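PDB 3VOC: Beta/alpha-amylase from Paenibacillus polymyxa, which hydrolyses alpha-1,4-glucosidic linkages in starch, its N-terminal family 14 beta-amylase domain, the part in this entry, releasing maltose from non-reducing chain ends. Local coordinates for residues A[7-12]-A[34-39]; A[18-23]-A[61-66]; A[74-79]-A[152-157]. All blocks are in the same frame, centred on the assembly; numbering follows the deposited sequence. Where two conformers were deposited one is given.

Contact 1. Residues A[7-12]-A[34-39]; sequences QASVMG and GVYAIT
Strands 7-11 and 37-43 are the first two strands of the TIM barrel. They run parallel, side by side, and helix 20-32 joins them in a beta-alpha-beta crossover. Four backbone hydrogen bonds link the segments. Tyr36 N gives to Ala8 O at 2.8 Å, nearly along the C=O axis. Val10 uses both of its backbone polar atoms: its N gives to Ala37 O at 3.0 Å, and its O accepts from Thr39 N at 2.9 Å, with that donor above the carbonyl plane. Gly12 N gives to Thr39 O, nearly straight at 171°.

One water adds a polar bridge. It donates to Gln7 OE1 and Gly34 O and accepts from Ala8 N. The other amide atom, Gln7 NE2, bonds to Lys415 O, so both ends of the amide are held.

The Gln7 chain also packs on an aromatic face. Its CG lies over the centre of the Tyr36 ring, 3.6 Å from the centroid, as a CH-pi contact. A bend at chi2 (-65°) lays the amide over the CG-CD1 side of the ring, with the two planes 30° apart.

Other contacts are plain packing. Val10 CG2 touches both methyls of Val35, at 3.9 Å from CG1. Ser9 OG rests 3.4 Å from Ala37 CB. Thr39 OG1 sits between its own backbone N and carbonyl carbon, 3.5 Å from Met11 CE. This buried hydroxyl has no hydrogen-bond partner in the model.

Ala37 and Thr39 point into the barrel and touch Val75 of strand 73-79. Val10 and Ile38 point outward and pack on Leu30 of helix 20-32. Phe406 of helix 403-411 covers Ala8 and Val10, and strand 383-386 bonds to the backbone of Ser9 and Met11.

Contact 2. Residues A[18-23]-A[61-66]; sequences NDWGSF and KTYANA
Helices 20-32 and 58-69 are neighbours in the outer layer of the TIM barrel, and here the first turn of one packs on the middle of the other. No hydrogen bond joins the two segments. Four side chains do most of the work.

Trp20 reaches across from the helix start. Its CG is anti to the carbonyl carbon (chi1 -71°), and the six-membered ring leads toward helix 58-69. Thr62 CG2 lies over one face of that ring, 3.7 Å from its centroid and offset toward the rim. This is a CH-pi contact. The methyl is anti to the Thr62 backbone N; the hydroxyl takes the other branch, and OG1 bonds to Ser58 O one turn earlier. The far corner of the indole comes up against the helix backbone, with Trp20 CH2 3.6 Å from Tyr63 N. Trp20 CZ3 meets Ala66 CB at 4.2 Å.

Phe23 and Tyr63 form a T-shaped pair. The edge of Phe23 points at the face of Tyr63, with the planes at 62° and the centroids 5.1 Å apart. Phe23 CE2 stands over the centre of the Tyr63 ring. Phe23 CZ is shifted toward the phenol end, 3.7 Å from Tyr63 CZ. In both residues CG is anti to the backbone N.

Tyr63 also packs on the barrel wall, where it touches Thr40 of strand 37-43. Pro13 packs on both Phe23 and Tyr63.

Asp19 is the N-cap of helix 20-32, where the helix end would probably favour its charged form. Its OD1 accepts from Ser22 N at 3.1 Å, met from above the carboxylate plane.

Contact 3. Residues A[74-79]-A[152-157]; sequences WVPIIS and PKIYLS
The third and fourth strands of the TIM barrel meet here, running parallel up to the C-terminal end of the barrel, the end that carries the active site in TIM-barrel enzymes. Tyr155 bonds to strand 73-79 through both backbone polar atoms. Its N gives to Pro76 O at 2.9 Å, nearly straight at 173°. Its O accepts from Ile78 N at 3.0 Å, with the donor above the carbonyl plane. Further on, the bond from Ser157 N to Ile78 O is weak, and a water bridges the same two atoms.

Pro76 has no N-H to offer. Its CD lies 3.5 Å from Lys153 O, a buried oxygen with no hydrogen-bond partner in the model. Val75 CG1, anti to the backbone N, lies 3.4 Å from that same oxygen and 3.8 Å from Tyr155 CE2. Val75 CG2 turns to Pro152 CG at 3.7 Å. An alanine here would lack both methyls that meet Tyr155 and Pro152, and would probably loosen the packing between the strands and thin the cover over Lys153 O. Ile77 CG1 meets the Tyr155 ring at its edge, in plane, and is 3.8 Å from Tyr155 CB.

Ser79 OG bonds to Asp41 and Ser157 OG to His81, both of which probably bind substrate, as in related enzymes. Inside the barrel, Lys153 NZ forms a salt bridge with Asp318 and a hydrogen bond with Asn357. Strands 37-43 and 275-279 flank the pair, and Ile77 and Tyr155 both touch Lys279 of the latter. On the outer side, helix 127-144 covers Pro76, Ile78 and Leu156.

Overall arrangement
From the N terminus, the chain lays down strand 7-11, then helix 20-32, then strand 37-43. Contact 1 closes this first beta-alpha-beta unit. Contact 2 starts inside that loop and ends beyond it, at helix 58-69, so contacts 1 and 2 cross. Contact 3 opens after both, in series, and closes a loop of 72 residues that includes helix 127-144 with the calcium ligands Gln132 and Glu135. Tyr63 joins the outer layer to the wall: its OH packs on Gly12 and Ile38 of contact 1, and its ring meets Trp74 of contact 3. Within the sheet, Val75 N probably bonds to Ile38 O. Together the three contacts tie barrel strands one to four to two outer helices.

Contact 1. Residues A[7-12]-A[34-39]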
loop_
_atom_site.group_PDB
_atom_site.type_symbol
_atom_site.label_atom_id
_atom_site.label_comp_id
_atom_site.label_asym_id
_atom_site.label_seq_id
_atom_site.Cartn_x
_atom_site.Cartn_y
_atom_site.Cartn_z
ATOM N N GLN A 7 12.045 -15.465 5.176
ATOM C CA GLN A 7 13.085 -14.670 5.832
ATOM C C GLN A 7 12.471 -13.499 6.590
ATOM O O GLN A 7 11.394 -13.021 6.224
ATOM C CB GLN A 7 14.077 -14.116 4.801
ATOM C CG GLN A 7 14.884 -15.154 4.039
ATOM C CD GLN A 7 15.829 -15.955 4.914
ATOM O OE1 GLN A 7 16.218 -15.519 5.986
ATOM N NE2 GLN A 7 16.207 -17.142 4.442
ATOM N N ALA A 8 13.171 -13.033 7.623
ATOM C CA ALA A 8 12.727 -11.880 8.410
ATOM C C ALA A 8 13.497 -10.643 7.995
ATOM O O ALA A 8 14.729 -10.644 7.991
ATOM C CB ALA A 8 12.908 -12.139 9.901
ATOM N N SER A 9 12.765 -9.587 7.655
ATOM C CA SER A 9 13.352 -8.309 7.305
ATOM C C SER A 9 12.908 -7.233 8.279
ATOM O O SER A 9 12.025 -7.455 9.102
ATOM C CB SER A 9 12.928 -7.933 5.894
ATOM O OG SER A 9 13.454 -8.901 4.997
ATOM N N VAL A 10 13.534 -6.063 8.185
ATOM C CA VAL A 10 13.222 -4.951 9.075
ATOM C C VAL A 10 13.183 -3.678 8.227
ATOM O O VAL A 10 14.060 -3.470 7.366
ATOM C CB VAL A 10 14.285 -4.819 10.187
ATOM C CG1 VAL A 10 14.058 -3.539 11.034
ATOM C CG2 VAL A 10 14.306 -6.098 11.103
ATOM N N MET A 11 12.157 -2.861 8.460
ATOM C CA MET A 11 12.014 -1.598 7.746
ATOM C C MET A 11 12.994 -0.591 8.325
ATOM O O MET A 11 13.143 -0.480 9.538
ATOM C CB MET A 11 10.579 -1.058 7.826
ATOM C CG MET A 11 10.276 0.093 6.833
ATOM S SD MET A 11 8.498 0.318 6.514
ATOM C CE MET A 11 8.113 -1.235 5.733
ATOM N N GLY A 12 13.669 0.128 7.431
ATOM C CA GLY A 12 14.609 1.158 7.834
ATOM C C GLY A 12 13.905 2.373 8.428
ATOM O O GLY A 12 12.670 2.435 8.465
ATOM N N GLY A 34 20.468 -12.298 12.809
ATOM C CA GLY A 34 19.928 -13.157 11.757
ATOM C C GLY A 34 18.906 -12.471 10.866
ATOM O O GLY A 34 18.263 -13.125 10.056
ATOM N N VAL A 35 18.765 -11.156 10.988
ATOM C CA VAL A 35 17.913 -10.405 10.041
ATOM C C VAL A 35 18.455 -10.591 8.626
ATOM O O VAL A 35 19.672 -10.567 8.427
ATOM C CB VAL A 35 17.819 -8.905 10.434
ATOM C CG1 VAL A 35 17.140 -8.083 9.335
ATOM C CG2 VAL A 35 17.064 -8.757 11.757
ATOM N N TYR A 36 17.553 -10.816 7.672
ATOM C CA TYR A 36 17.888 -11.098 6.283
ATOM C C TYR A 36 18.083 -9.848 5.439
ATOM O O TYR A 36 19.096 -9.717 4.725
ATOM C CB TYR A 36 16.792 -11.963 5.649
ATOM C CG TYR A 36 17.009 -12.316 4.187
ATOM C CD1 TYR A 36 18.037 -13.189 3.790
ATOM C CD2 TYR A 36 16.162 -11.801 3.206
ATOM C CE1 TYR A 36 18.217 -13.523 2.425
ATOM C CE2 TYR A 36 16.319 -12.132 1.867
ATOM C CZ TYR A 36 17.335 -12.988 1.483
ATOM O OH TYR A 36 17.445 -13.274 0.151
ATOM N N ALA A 37 17.087 -8.956 5.490
ATOM C CA ALA A 37 17.085 -7.765 4.643
ATOM C C ALA A 37 16.581 -6.526 5.352
ATOM O O ALA A 37 15.920 -6.613 6.396
ATOM C CB ALA A 37 16.273 -8.008 3.388
ATOM N N ILE A 38 16.928 -5.373 4.790
ATOM C CA ILE A 38 16.355 -4.098 5.191
ATOM C C ILE A 38 15.399 -3.642 4.093
ATOM O O ILE A 38 15.781 -3.615 2.912
ATOM C CB ILE A 38 17.440 -3.011 5.402
ATOM C CG1 ILE A 38 18.482 -3.450 6.460
ATOM C CG2 ILE A 38 16.797 -1.634 5.721
ATOM C CD1 ILE A 38 17.906 -3.671 7.884
ATOM N N THR A 39 14.153 -3.329 4.468
ATOM C CA THR A 39 13.198 -2.724 3.512
ATOM C C THR A 39 13.217 -1.186 3.640
ATOM O O THR A 39 13.370 -0.635 4.738
ATOM C CB THR A 39 11.750 -3.259 3.635
ATOM O OG1 THR A 39 11.131 -2.681 4.789
ATOM C CG2 THR A 39 11.726 -4.808 3.759
HETATM O O HOH W 1 15.744 -14.028 8.452
#

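Contact 2. Residues A[18-23]-A[61-66]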
loop_
_atom_site.group_PDB
_atom_site.type_symbol
_atom_site.label_atom_id
_atom_site.label_comp_id
_atom_site.label_asym_id
_atom_site.label_seq_id
_atom_site.Cartn_x
_atom_site.Cartn_y
_atom_site.Cartn_z
ATOM N N ASN A 18 21.085 10.942 8.545
ATOM C CA ASN A 18 22.075 12.008 8.642
ATOM C C ASN A 18 23.278 11.633 9.516
ATOM O O ASN A 18 24.224 12.402 9.633
ATOM C CB ASN A 18 21.422 13.312 9.138
ATOM C CG ASN A 18 20.979 13.230 10.594
ATOM O OD1 ASN A 18 20.671 12.145 11.113
ATOM N ND2 ASN A 18 20.955 14.379 11.271
ATOM N N ASP A 19 23.233 10.459 10.135
ATOM C CA ASP A 19 24.359 9.938 10.894
ATOM C C ASP A 19 24.608 8.516 10.411
ATOM O O ASP A 19 23.989 7.566 10.901
ATOM C CB ASP A 19 24.028 9.969 12.387
ATOM C CG ASP A 19 25.164 9.451 13.266
ATOM O OD1 ASP A 19 26.131 8.845 12.756
ATOM O OD2 ASP A 19 25.058 9.635 14.493
ATOM N N TRP A 20 25.520 8.371 9.450
ATOM C CA TRP A 20 25.761 7.068 8.836
ATOM C C TRP A 20 26.422 6.057 9.769
ATOM O O TRP A 20 26.177 4.851 9.665
ATOM C CB TRP A 20 26.570 7.222 7.547
ATOM C CG TRP A 20 25.736 7.833 6.477
ATOM C CD1 TRP A 20 25.731 9.144 6.082
ATOM C CD2 TRP A 20 24.741 7.168 5.697
ATOM N NE1 TRP A 20 24.804 9.326 5.079
ATOM C CE2 TRP A 20 24.177 8.132 4.829
ATOM C CE3 TRP A 20 24.270 5.842 5.643
ATOM C CZ2 TRP A 20 23.160 7.816 3.913
ATOM C CZ3 TRP A 20 23.257 5.524 4.738
ATOM C CH2 TRP A 20 22.712 6.515 3.878
ATOM N N GLY A 21 27.277 6.547 10.664
ATOM C CA GLY A 21 27.926 5.679 11.637
ATOM C C GLY A 21 26.908 5.014 12.539
ATOM O O GLY A 21 27.019 3.823 12.838
ATOM N N SER A 22 25.913 5.785 12.969
ATOM C CA SER A 22 24.818 5.260 13.809
ATOM C C SER A 22 24.006 4.186 13.087
ATOM O O SER A 22 23.745 3.103 13.626
ATOM C CB SER A 22 23.891 6.403 14.235
ATOM O OG SER A 22 22.690 5.916 14.812
ATOM N N PHE A 23 23.607 4.492 11.862
ATOM C CA PHE A 23 22.820 3.565 11.059
ATOM C C PHE A 23 23.606 2.284 10.809
ATOM O O PHE A 23 23.046 1.188 10.903
ATOM C CB PHE A 23 22.420 4.241 9.740
ATOM C CG PHE A 23 21.550 3.406 8.863
ATOM C CD1 PHE A 23 20.434 2.744 9.378
ATOM C CD2 PHE A 23 21.836 3.289 7.499
ATOM C CE1 PHE A 23 19.612 1.975 8.551
ATOM C CE2 PHE A 23 21.011 2.517 6.653
ATOM C CZ PHE A 23 19.904 1.867 7.184
ATOM N N LYS A 61 22.153 5.076 -3.226
ATOM C CA LYS A 61 23.349 4.272 -3.484
ATOM C C LYS A 61 24.171 4.188 -2.190
ATOM O O LYS A 61 24.633 3.115 -1.810
ATOM C CB LYS A 61 24.161 4.843 -4.649
ATOM C CG LYS A 61 23.622 4.438 -6.021
ATOM C CD LYS A 61 24.202 5.293 -7.134
ATOM C CE LYS A 61 23.746 4.782 -8.525
ATOM N NZ LYS A 61 23.851 5.865 -9.586
ATOM N N THR A 62 24.297 5.308 -1.480
ATOM C CA THR A 62 24.959 5.300 -0.167
ATOM C C THR A 62 24.252 4.367 0.824
ATOM O O THR A 62 24.897 3.587 1.540
ATOM C CB THR A 62 25.041 6.719 0.422
ATOM O OG1 THR A 62 25.710 7.579 -0.512
ATOM C CG2 THR A 62 25.810 6.716 1.743
ATOM N N TYR A 63 22.929 4.499 0.889
ATOM C CA TYR A 63 22.103 3.662 1.743
ATOM C C TYR A 63 22.328 2.192 1.396
ATOM O O TYR A 63 22.652 1.382 2.275
ATOM C CB TYR A 63 20.647 4.058 1.525
ATOM C CG TYR A 63 19.638 3.532 2.511
ATOM C CD1 TYR A 63 18.795 4.413 3.187
ATOM C CD2 TYR A 63 19.488 2.153 2.746
ATOM C CE1 TYR A 63 17.825 3.941 4.079
ATOM C CE2 TYR A 63 18.520 1.672 3.651
ATOM C CZ TYR A 63 17.689 2.575 4.302
ATOM O OH TYR A 63 16.707 2.129 5.177
ATOM N N ALA A 64 22.191 1.856 0.113
ATOM C CA ALA A 64 22.373 0.483 -0.332
ATOM C C ALA A 64 23.781 -0.031 -0.041
ATOM O O ALA A 64 23.950 -1.189 0.363
ATOM C CB ALA A 64 22.020 0.319 -1.825
ATOM N N ASN A 65 24.783 0.829 -0.243
ATOM C CA ASN A 65 26.175 0.487 0.102
ATOM C C ASN A 65 26.346 0.111 1.574
ATOM O O ASN A 65 27.033 -0.853 1.886
ATOM C CB ASN A 65 27.118 1.646 -0.220
ATOM C CG ASN A 65 27.397 1.778 -1.701
ATOM O OD1 ASN A 65 27.049 0.901 -2.485
ATOM N ND2 ASN A 65 28.014 2.899 -2.098
ATOM N N ALA A 66 25.740 0.891 2.473
ATOM C CA ALA A 66 25.795 0.604 3.917
ATOM C C ALA A 66 25.149 -0.760 4.234
ATOM O O ALA A 66 25.713 -1.589 4.981
ATOM C CB ALA A 66 25.135 1.734 4.731
#

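Contact 3. Residues A[74-79]-A[152-157]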
loop_
_atom_site.group_PDB
_atom_site.type_symbol
_atom_site.label_atom_id
_atom_site.label_comp_id
_atom_site.label_asym_id
_atom_site.label_seq_id
_atom_site.Cartn_x
_atom_site.Cartn_y
_atom_site.Cartn_z
ATOM N N TRP A 74 18.979 -5.937 0.532
ATOM C CA TRP A 74 18.241 -4.668 0.436
ATOM C C TRP A 74 16.952 -4.822 -0.358
ATOM O O TRP A 74 16.980 -5.266 -1.496
ATOM C CB TRP A 74 19.100 -3.590 -0.227
ATOM C CG TRP A 74 18.521 -2.182 -0.091
ATOM C CD1 TRP A 74 18.068 -1.581 1.064
ATOM C CD2 TRP A 74 18.356 -1.208 -1.136
ATOM N NE1 TRP A 74 17.633 -0.300 0.795
ATOM C CE2 TRP A 74 17.805 -0.042 -0.542
ATOM C CE3 TRP A 74 18.630 -1.201 -2.515
ATOM C CZ2 TRP A 74 17.510 1.116 -1.285
ATOM C CZ3 TRP A 74 18.342 -0.041 -3.253
ATOM C CH2 TRP A 74 17.782 1.092 -2.639
ATOM N N VAL A 75 15.823 -4.451 0.241
ATOM C CA VAL A 75 14.537 -4.543 -0.456
ATOM C C VAL A 75 13.976 -3.146 -0.639
ATOM O O VAL A 75 13.424 -2.558 0.301
ATOM C CB VAL A 75 13.527 -5.457 0.267
ATOM C CG1 VAL A 75 12.148 -5.438 -0.455
ATOM C CG2 VAL A 75 14.082 -6.888 0.359
ATOM N N PRO A 76 14.138 -2.588 -1.846
ATOM C CA PRO A 76 13.654 -1.239 -2.095
ATOM C C PRO A 76 12.140 -1.224 -2.336
ATOM O O PRO A 76 11.604 -2.138 -2.968
ATOM C CB PRO A 76 14.400 -0.849 -3.368
ATOM C CG PRO A 76 14.510 -2.156 -4.113
ATOM C CD PRO A 76 14.768 -3.184 -3.039
ATOM N N ILE A 77 11.472 -0.217 -1.777
ATOM C CA ILE A 77 10.091 0.078 -2.098
ATOM C C ILE A 77 10.177 1.312 -2.989
ATOM O O ILE A 77 10.688 2.341 -2.564
ATOM C CB ILE A 77 9.251 0.421 -0.835
ATOM C CG1 ILE A 77 9.367 -0.709 0.215
ATOM C CG2 ILE A 77 7.780 0.694 -1.238
ATOM C CD1 ILE A 77 9.045 -0.274 1.694
ATOM N N ILE A 78 9.703 1.207 -4.225
ATOM C CA ILE A 78 9.681 2.389 -5.094
ATOM C C ILE A 78 8.486 3.275 -4.679
ATOM O O ILE A 78 7.341 3.071 -5.100
ATOM C CB ILE A 78 9.662 2.022 -6.583
ATOM C CG1 ILE A 78 10.747 0.973 -6.898
ATOM C CG2 ILE A 78 9.820 3.306 -7.444
ATOM C CD1 ILE A 78 12.194 1.379 -6.482
ATOM N N SER A 79 8.765 4.238 -3.816
ATOM C CA SER A 79 7.705 4.916 -3.067
ATOM C C SER A 79 7.215 6.176 -3.778
ATOM O O SER A 79 7.684 7.282 -3.495
ATOM C CB SER A 79 8.198 5.241 -1.662
ATOM O OG SER A 79 8.452 4.035 -0.979
ATOM N N PRO A 152 16.801 -9.000 -3.232
ATOM C CA PRO A 152 16.106 -10.277 -3.407
ATOM C C PRO A 152 14.641 -10.135 -3.812
ATOM O O PRO A 152 14.000 -11.129 -4.154
ATOM C CB PRO A 152 16.174 -10.886 -2.010
ATOM C CG PRO A 152 16.102 -9.692 -1.094
ATOM C CD PRO A 152 16.788 -8.554 -1.825
ATOM N N LYS A 153 14.130 -8.910 -3.775
ATOM C CA LYS A 153 12.704 -8.648 -3.931
ATOM C C LYS A 153 12.549 -7.145 -4.081
ATOM O O LYS A 153 13.349 -6.373 -3.532
ATOM C CB LYS A 153 11.947 -9.166 -2.697
ATOM C CG LYS A 153 10.439 -9.042 -2.773
ATOM C CD LYS A 153 9.770 -10.140 -1.964
ATOM C CE LYS A 153 8.361 -10.429 -2.529
ATOM N NZ LYS A 153 7.742 -11.653 -1.957
ATOM N N ILE A 154 11.549 -6.718 -4.843
ATOM C CA ILE A 154 11.265 -5.280 -5.003
ATOM C C ILE A 154 9.793 -5.012 -4.710
ATOM O O ILE A 154 8.944 -5.782 -5.155
ATOM C CB ILE A 154 11.598 -4.792 -6.443
ATOM C CG1 ILE A 154 13.093 -5.027 -6.746
ATOM C CG2 ILE A 154 11.217 -3.309 -6.618
ATOM C CD1 ILE A 154 13.512 -4.860 -8.221
ATOM N N TYR A 155 9.501 -3.928 -3.975
ATOM C CA TYR A 155 8.107 -3.538 -3.722
ATOM C C TYR A 155 7.694 -2.340 -4.566
ATOM O O TYR A 155 8.511 -1.450 -4.851
ATOM C CB TYR A 155 7.845 -3.249 -2.221
ATOM C CG TYR A 155 7.893 -4.498 -1.335
ATOM C CD1 TYR A 155 7.324 -5.709 -1.758
ATOM C CD2 TYR A 155 8.503 -4.470 -0.076
ATOM C CE1 TYR A 155 7.384 -6.873 -0.954
ATOM C CE2 TYR A 155 8.556 -5.616 0.738
ATOM C CZ TYR A 155 7.991 -6.816 0.296
ATOM O OH TYR A 155 8.047 -7.963 1.092
ATOM N N LEU A 156 6.417 -2.319 -4.959
ATOM C CA LEU A 156 5.840 -1.163 -5.627
ATOM C C LEU A 156 4.931 -0.461 -4.640
ATOM O O LEU A 156 4.425 -1.104 -3.707
ATOM C CB LEU A 156 5.013 -1.603 -6.830
ATOM C CG LEU A 156 5.735 -2.491 -7.840
ATOM C CD1 LEU A 156 4.802 -2.788 -9.002
ATOM C CD2 LEU A 156 7.074 -1.878 -8.316
ATOM N N SER A 157 4.708 0.836 -4.860
ATOM C CA SER A 157 3.714 1.604 -4.128
ATOM C C SER A 157 2.458 1.785 -4.996
ATOM O O SER A 157 2.491 2.442 -6.054
ATOM C CB SER A 157 4.290 2.965 -3.722
ATOM O OG SER A 157 3.275 3.806 -3.205
HETATM O O HOH W 2 5.598 2.500 -7.263
#